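Local structure of amino acid ABC transporter, periplasmic amino acid-binding protein, putative (Streptococcus pneumoniae, 4I62) at residues Ile35-Pro47 with Leu79-Val93. The protein binds L-arginine and, as the substrate-binding protein of an ABC transporter, probably delivers amino acids to the membrane permease for uptake. Residues are numbered along the deposited sequence; the frame is centred on the assembly and turned at random. Where two conformers were deposited one is given.
With ARG (arginine), chain B.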
loop_
_atom_site.group_PDB
_atom_site.type_symbol
_atom_site.label_atom_id
_atom_site.label_comp_id
_atom_site.label_asym_id
_atom_site.label_seq_id
_atom_site.Cartn_x
_atom_site.Cartn_y
_atom_site.Cartn_z
ATOM N N ILE A 35 18.905 -15.585 -5.178
ATOM C CA ILE A 35 18.808 -14.823 -3.962
ATOM C C ILE A 35 19.719 -15.387 -2.887
ATOM O O ILE A 35 20.481 -14.616 -2.261
ATOM C CB ILE A 35 17.346 -14.720 -3.487
ATOM C CG1 ILE A 35 16.537 -13.861 -4.450
ATOM C CG2 ILE A 35 17.270 -14.167 -2.107
ATOM C CD1 ILE A 35 15.032 -14.018 -4.260
ATOM N N LYS A 36 19.681 -16.701 -2.655
ATOM C CA LYS A 36 20.534 -17.239 -1.621
ATOM C C LYS A 36 21.991 -17.016 -1.969
ATOM O O LYS A 36 22.824 -16.731 -1.090
ATOM C CB LYS A 36 20.242 -18.713 -1.367
ATOM C CG LYS A 36 18.882 -18.892 -0.721
ATOM C CD LYS A 36 18.602 -20.341 -0.364
ATOM C CE LYS A 36 17.386 -20.455 0.542
ATOM N NZ LYS A 36 17.187 -21.833 1.039
ATOM N N SER A 37 22.356 -17.226 -3.232
ATOM C CA SER A 37 23.748 -17.103 -3.671
ATOM C C SER A 37 24.272 -15.674 -3.569
ATOM O O SER A 37 25.459 -15.446 -3.297
ATOM C CB SER A 37 23.901 -17.611 -5.106
ATOM O OG SER A 37 25.232 -17.447 -5.550
ATOM N N LYS A 38 23.424 -14.692 -3.805
ATOM C CA LYS A 38 23.878 -13.305 -3.702
ATOM C C LYS A 38 23.851 -12.796 -2.264
ATOM O O LYS A 38 24.431 -11.743 -1.970
ATOM C CB LYS A 38 23.141 -12.369 -4.661
ATOM C CG LYS A 38 21.774 -11.946 -4.191
ATOM C CD LYS A 38 21.080 -11.136 -5.278
ATOM C CE LYS A 38 19.679 -10.715 -4.855
ATOM N NZ LYS A 38 18.968 -10.060 -5.981
ATOM N N GLY A 39 23.181 -13.529 -1.367
ATOM C CA GLY A 39 23.239 -13.229 0.053
ATOM C C GLY A 39 22.308 -12.136 0.542
ATOM O O GLY A 39 22.387 -11.746 1.719
ATOM N N LYS A 40 21.401 -11.672 -0.312
ATOM C CA LYS A 40 20.495 -10.596 0.087
ATOM C C LYS A 40 19.214 -10.664 -0.726
ATOM O O LYS A 40 19.207 -11.228 -1.809
ATOM C CB LYS A 40 21.145 -9.222 -0.023
ATOM C CG LYS A 40 21.501 -8.818 -1.408
ATOM C CD LYS A 40 22.252 -7.493 -1.315
ATOM C CE LYS A 40 22.567 -6.936 -2.672
ATOM N NZ LYS A 40 23.321 -5.653 -2.510
ATOM N N LEU A 41 18.153 -10.147 -0.129
ATOM C CA LEU A 41 16.818 -10.101 -0.709
ATOM C C LEU A 41 16.499 -8.622 -0.916
ATOM O O LEU A 41 16.446 -7.871 0.052
ATOM C CB LEU A 41 15.800 -10.712 0.269
ATOM C CG LEU A 41 14.323 -10.660 -0.163
ATOM C CD1 LEU A 41 14.066 -11.615 -1.308
ATOM C CD2 LEU A 41 13.425 -10.948 1.031
ATOM N N VAL A 42 16.275 -8.196 -2.158
ATOM C CA VAL A 42 15.993 -6.790 -2.455
ATOM C C VAL A 42 14.496 -6.576 -2.599
ATOM O O VAL A 42 13.856 -7.200 -3.441
ATOM C CB VAL A 42 16.728 -6.343 -3.741
ATOM C CG1 VAL A 42 16.468 -4.861 -3.993
ATOM C CG2 VAL A 42 18.251 -6.587 -3.655
ATOM N N VAL A 43 13.939 -5.736 -1.737
ATOM C CA VAL A 43 12.487 -5.504 -1.683
ATOM C C VAL A 43 12.171 -4.068 -2.089
ATOM O O VAL A 43 12.595 -3.116 -1.433
ATOM C CB VAL A 43 11.977 -5.772 -0.256
ATOM C CG1 VAL A 43 10.472 -5.427 -0.132
ATOM C CG2 VAL A 43 12.187 -7.255 0.147
ATOM N N ALA A 44 11.407 -3.950 -3.155
ATOM C CA ALA A 44 10.925 -2.640 -3.633
ATOM C C ALA A 44 9.675 -2.219 -2.882
ATOM O O ALA A 44 8.761 -3.036 -2.684
ATOM C CB ALA A 44 10.648 -2.689 -5.124
ATOM N N LEU A 45 9.606 -0.943 -2.515
ATOM C CA LEU A 45 8.444 -0.439 -1.804
ATOM C C LEU A 45 8.415 1.096 -1.859
ATOM O O LEU A 45 9.438 1.740 -2.109
ATOM C CB LEU A 45 8.383 -0.933 -0.359
ATOM C CG LEU A 45 9.355 -0.318 0.642
ATOM C CD1 LEU A 45 9.093 -0.899 2.008
ATOM C CD2 LEU A 45 10.842 -0.373 0.311
ATOM N N ASN A 46 7.244 1.662 -1.590
ATOM C CA ASN A 46 7.071 3.111 -1.517
ATOM C C ASN A 46 6.653 3.482 -0.095
ATOM O O ASN A 46 5.489 3.255 0.286
ATOM C CB ASN A 46 6.005 3.534 -2.515
ATOM C CG ASN A 46 5.618 4.984 -2.328
ATOM O OD1 ASN A 46 4.439 5.312 -2.074
ATOM N ND2 ASN A 46 6.613 5.857 -2.368
ATOM N N PRO A 47 7.582 4.044 0.709
ATOM C CA PRO A 47 7.327 4.203 2.154
ATOM C C PRO A 47 6.526 5.476 2.546
ATOM O O PRO A 47 6.985 6.324 3.310
ATOM C CB PRO A 47 8.737 4.240 2.743
ATOM C CG PRO A 47 9.545 4.917 1.678
ATOM C CD PRO A 47 8.989 4.349 0.382
ATOM N N LEU A 79 14.874 -17.240 4.277
ATOM C CA LEU A 79 15.795 -17.526 3.191
ATOM C C LEU A 79 17.264 -17.540 3.630
ATOM O O LEU A 79 18.135 -17.925 2.856
ATOM C CB LEU A 79 15.626 -16.472 2.107
ATOM C CG LEU A 79 14.278 -16.471 1.371
ATOM C CD1 LEU A 79 14.118 -15.237 0.479
ATOM C CD2 LEU A 79 14.148 -17.720 0.533
ATOM N N GLY A 80 17.555 -17.111 4.857
ATOM C CA GLY A 80 18.928 -17.042 5.353
ATOM C C GLY A 80 19.778 -15.947 4.717
ATOM O O GLY A 80 21.006 -16.094 4.615
ATOM N N VAL A 81 19.155 -14.839 4.319
ATOM C CA VAL A 81 19.842 -13.748 3.622
ATOM C C VAL A 81 19.585 -12.427 4.307
ATOM O O VAL A 81 18.670 -12.284 5.113
ATOM C CB VAL A 81 19.451 -13.662 2.116
ATOM C CG1 VAL A 81 19.769 -14.960 1.396
ATOM C CG2 VAL A 81 17.936 -13.314 1.939
ATOM N N GLU A 82 20.399 -11.440 3.945
ATOM C CA GLU A 82 20.185 -10.076 4.406
ATOM C C GLU A 82 18.996 -9.424 3.689
ATOM O O GLU A 82 18.708 -9.751 2.552
ATOM C CB GLU A 82 21.430 -9.225 4.159
ATOM C CG GLU A 82 22.721 -9.819 4.706
ATOM C CD GLU A 82 22.806 -9.749 6.214
ATOM O OE1 GLU A 82 21.912 -9.145 6.821
ATOM O OE2 GLU A 82 23.767 -10.284 6.791
ATOM N N LEU A 83 18.319 -8.517 4.363
ATOM C CA LEU A 83 17.280 -7.705 3.722
ATOM C C LEU A 83 17.841 -6.367 3.231
ATOM O O LEU A 83 18.522 -5.672 3.966
ATOM C CB LEU A 83 16.168 -7.429 4.719
ATOM C CG LEU A 83 15.044 -6.497 4.237
ATOM C CD1 LEU A 83 14.335 -7.092 3.029
ATOM C CD2 LEU A 83 14.077 -6.227 5.344
ATOM N N GLU A 84 17.548 -6.021 1.980
ATOM C CA GLU A 84 17.903 -4.703 1.439
ATOM C C GLU A 84 16.630 -4.050 0.917
ATOM O O GLU A 84 15.967 -4.595 0.028
ATOM C CB GLU A 84 18.918 -4.854 0.309
ATOM C CG GLU A 84 19.348 -3.555 -0.281
ATOM C CD GLU A 84 20.366 -3.721 -1.395
ATOM O OE1 GLU A 84 21.441 -4.287 -1.130
ATOM O OE2 GLU A 84 20.085 -3.297 -2.542
ATOM N N LEU A 85 16.260 -2.901 1.481
ATOM C CA LEU A 85 15.131 -2.151 0.971
ATOM C C LEU A 85 15.510 -1.299 -0.209
ATOM O O LEU A 85 16.613 -0.758 -0.269
ATOM C CB LEU A 85 14.545 -1.276 2.055
ATOM C CG LEU A 85 14.042 -1.989 3.290
ATOM C CD1 LEU A 85 13.473 -0.986 4.287
ATOM C CD2 LEU A 85 13.034 -3.108 2.957
ATOM N N SER A 86 14.574 -1.150 -1.137
ATOM C CA SER A 86 14.771 -0.308 -2.305
ATOM C C SER A 86 13.591 0.640 -2.396
ATOM O O SER A 86 12.572 0.354 -3.060
ATOM C CB SER A 86 14.841 -1.178 -3.552
ATOM O OG SER A 86 15.262 -0.417 -4.671
ATOM N N PRO A 87 13.649 1.755 -1.666
ATOM C CA PRO A 87 12.521 2.696 -1.701
ATOM C C PRO A 87 12.443 3.436 -3.026
ATOM O O PRO A 87 13.480 3.808 -3.593
ATOM C CB PRO A 87 12.804 3.651 -0.541
ATOM C CG PRO A 87 14.286 3.607 -0.336
ATOM C CD PRO A 87 14.723 2.211 -0.760
ATOM N N MET A 88 11.218 3.698 -3.474
ATOM C CA MET A 88 11.009 4.348 -4.747
ATOM C C MET A 88 9.568 4.802 -4.836
ATOM O O MET A 88 8.762 4.485 -3.970
ATOM C CB MET A 88 11.377 3.399 -5.874
ATOM C CG MET A 88 10.475 2.173 -5.945
ATOM S SD MET A 88 11.009 0.943 -7.166
ATOM C CE MET A 88 12.532 0.353 -6.489
ATOM N N SER A 89 9.260 5.543 -5.875
ATOM C CA SER A 89 7.872 5.909 -6.098
ATOM C C SER A 89 7.019 4.687 -6.361
ATOM O O SER A 89 7.479 3.706 -6.983
ATOM C CB SER A 89 7.768 6.843 -7.297
ATOM O OG SER A 89 8.159 6.182 -8.485
ATOM N N PHE A 90 5.765 4.725 -5.900
ATOM C CA PHE A 90 4.936 3.534 -6.057
ATOM C C PHE A 90 4.794 3.113 -7.515
ATOM O O PHE A 90 4.817 1.914 -7.841
ATOM C CB PHE A 90 3.566 3.665 -5.425
ATOM C CG PHE A 90 2.771 2.388 -5.543
ATOM C CD1 PHE A 90 3.109 1.289 -4.754
ATOM C CD2 PHE A 90 1.739 2.228 -6.475
ATOM C CE1 PHE A 90 2.433 0.105 -4.870
ATOM C CE2 PHE A 90 1.087 1.033 -6.595
ATOM C CZ PHE A 90 1.410 -0.032 -5.776
ATOM N N ASP A 91 4.664 4.098 -8.390
ATOM C CA ASP A 91 4.514 3.938 -9.841
ATOM C C ASP A 91 5.629 3.079 -10.440
ATOM O O ASP A 91 5.475 2.550 -11.541
ATOM C CB ASP A 91 4.471 5.334 -10.518
ATOM C CG ASP A 91 3.712 5.337 -11.830
ATOM O OD1 ASP A 91 2.774 4.524 -11.995
ATOM O OD2 ASP A 91 4.053 6.168 -12.692
ATOM N N ASN A 92 6.786 3.015 -9.755
ATOM C CA ASN A 92 7.941 2.276 -10.265
ATOM C C ASN A 92 8.177 0.911 -9.592
ATOM O O ASN A 92 9.083 0.134 -10.022
ATOM C CB ASN A 92 9.202 3.138 -10.139
ATOM C CG ASN A 92 9.124 4.418 -10.969
ATOM O OD1 ASN A 92 9.667 5.467 -10.582
ATOM N ND2 ASN A 92 8.441 4.346 -12.070
ATOM N N VAL A 93 7.417 0.607 -8.543
ATOM C CA VAL A 93 7.660 -0.601 -7.738
ATOM C C VAL A 93 7.517 -1.896 -8.540
ATOM O O VAL A 93 8.445 -2.743 -8.580
ATOM C CB VAL A 93 6.746 -0.595 -6.499
ATOM C CG1 VAL A 93 6.647 -1.959 -5.846
ATOM C CG2 VAL A 93 7.238 0.412 -5.509
HETATM N N ARG B . -3.120 -1.254 -2.960
HETATM C CA ARG B . -2.908 -0.255 -4.040
HETATM C C ARG B . -2.295 -0.898 -5.281
HETATM O O ARG B . -1.717 -2.000 -5.177
HETATM C CB ARG B . -2.106 0.931 -3.539
HETATM C CG ARG B . -0.761 0.540 -2.922
HETATM C CD ARG B . 0.131 1.743 -2.697
HETATM N NE ARG B . 1.248 1.379 -1.844
HETATM C CZ ARG B . 2.223 2.188 -1.483
HETATM N NH1 ARG B . 3.203 1.736 -0.707
HETATM N NH2 ARG B . 2.229 3.451 -1.905
HETATM O OXT ARG B . -2.367 -0.236 -6.369
#
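Asn46 CB meets the Phe90 ring at its edge, near the ring plane, while the bound arginine lies over one face, its CD 3.5 Å above the ring centre. The amide of Asn46 is turned 57° from that ring and works from both ends: ND2 donates to Met88 O (3.0 Å), tilted from the carbonyl plane, and OD1 accepts from arginine NH2 (2.9 Å) and from Gln156. With CG anti to the backbone N (chi1 171°), the amide reaches back to the 79-93 segment. The backbone carbonyl, Asn46 O, accepts a further bond from arginine NH1. An asparagine suits the place by offering donor and acceptor at once; a phenylalanine gives a flat apolar wall for the aliphatic chain and the near side of the guanidinium.

Strands 40-45 and 82-87 behind this site are parallel neighbours, joined in a beta-alpha-beta crossover of the type II periplasmic binding protein fold, whose connection holds a small hairpin (54-58, 61-65) and helix 67-79. Asn46 just after the first strand and Phe90 at the start of helix 90-98 reach the arginine pocket. Backbone bonds alternate along the pair, from Glu82 N to Gly39 O through to Met88 N to Leu45 O.

Leucines and valines suit the face packed on helix 67-79: Leu83 CD1 presses on Val43 CG2 (3.6 Å). The other face is polar near its start, where the extended chains of Lys40 and Glu84 form a salt bridge, NZ to OE1 2.7 Å on the syn side. Further on, small Ala44 lets Met88 CE approach its CB to 3.8 Å, the flexible thioether bending at chi3 (67°). Gly39, whose positive phi favours glycine, ends helix 33-38 and leads the chain into strand 40-45.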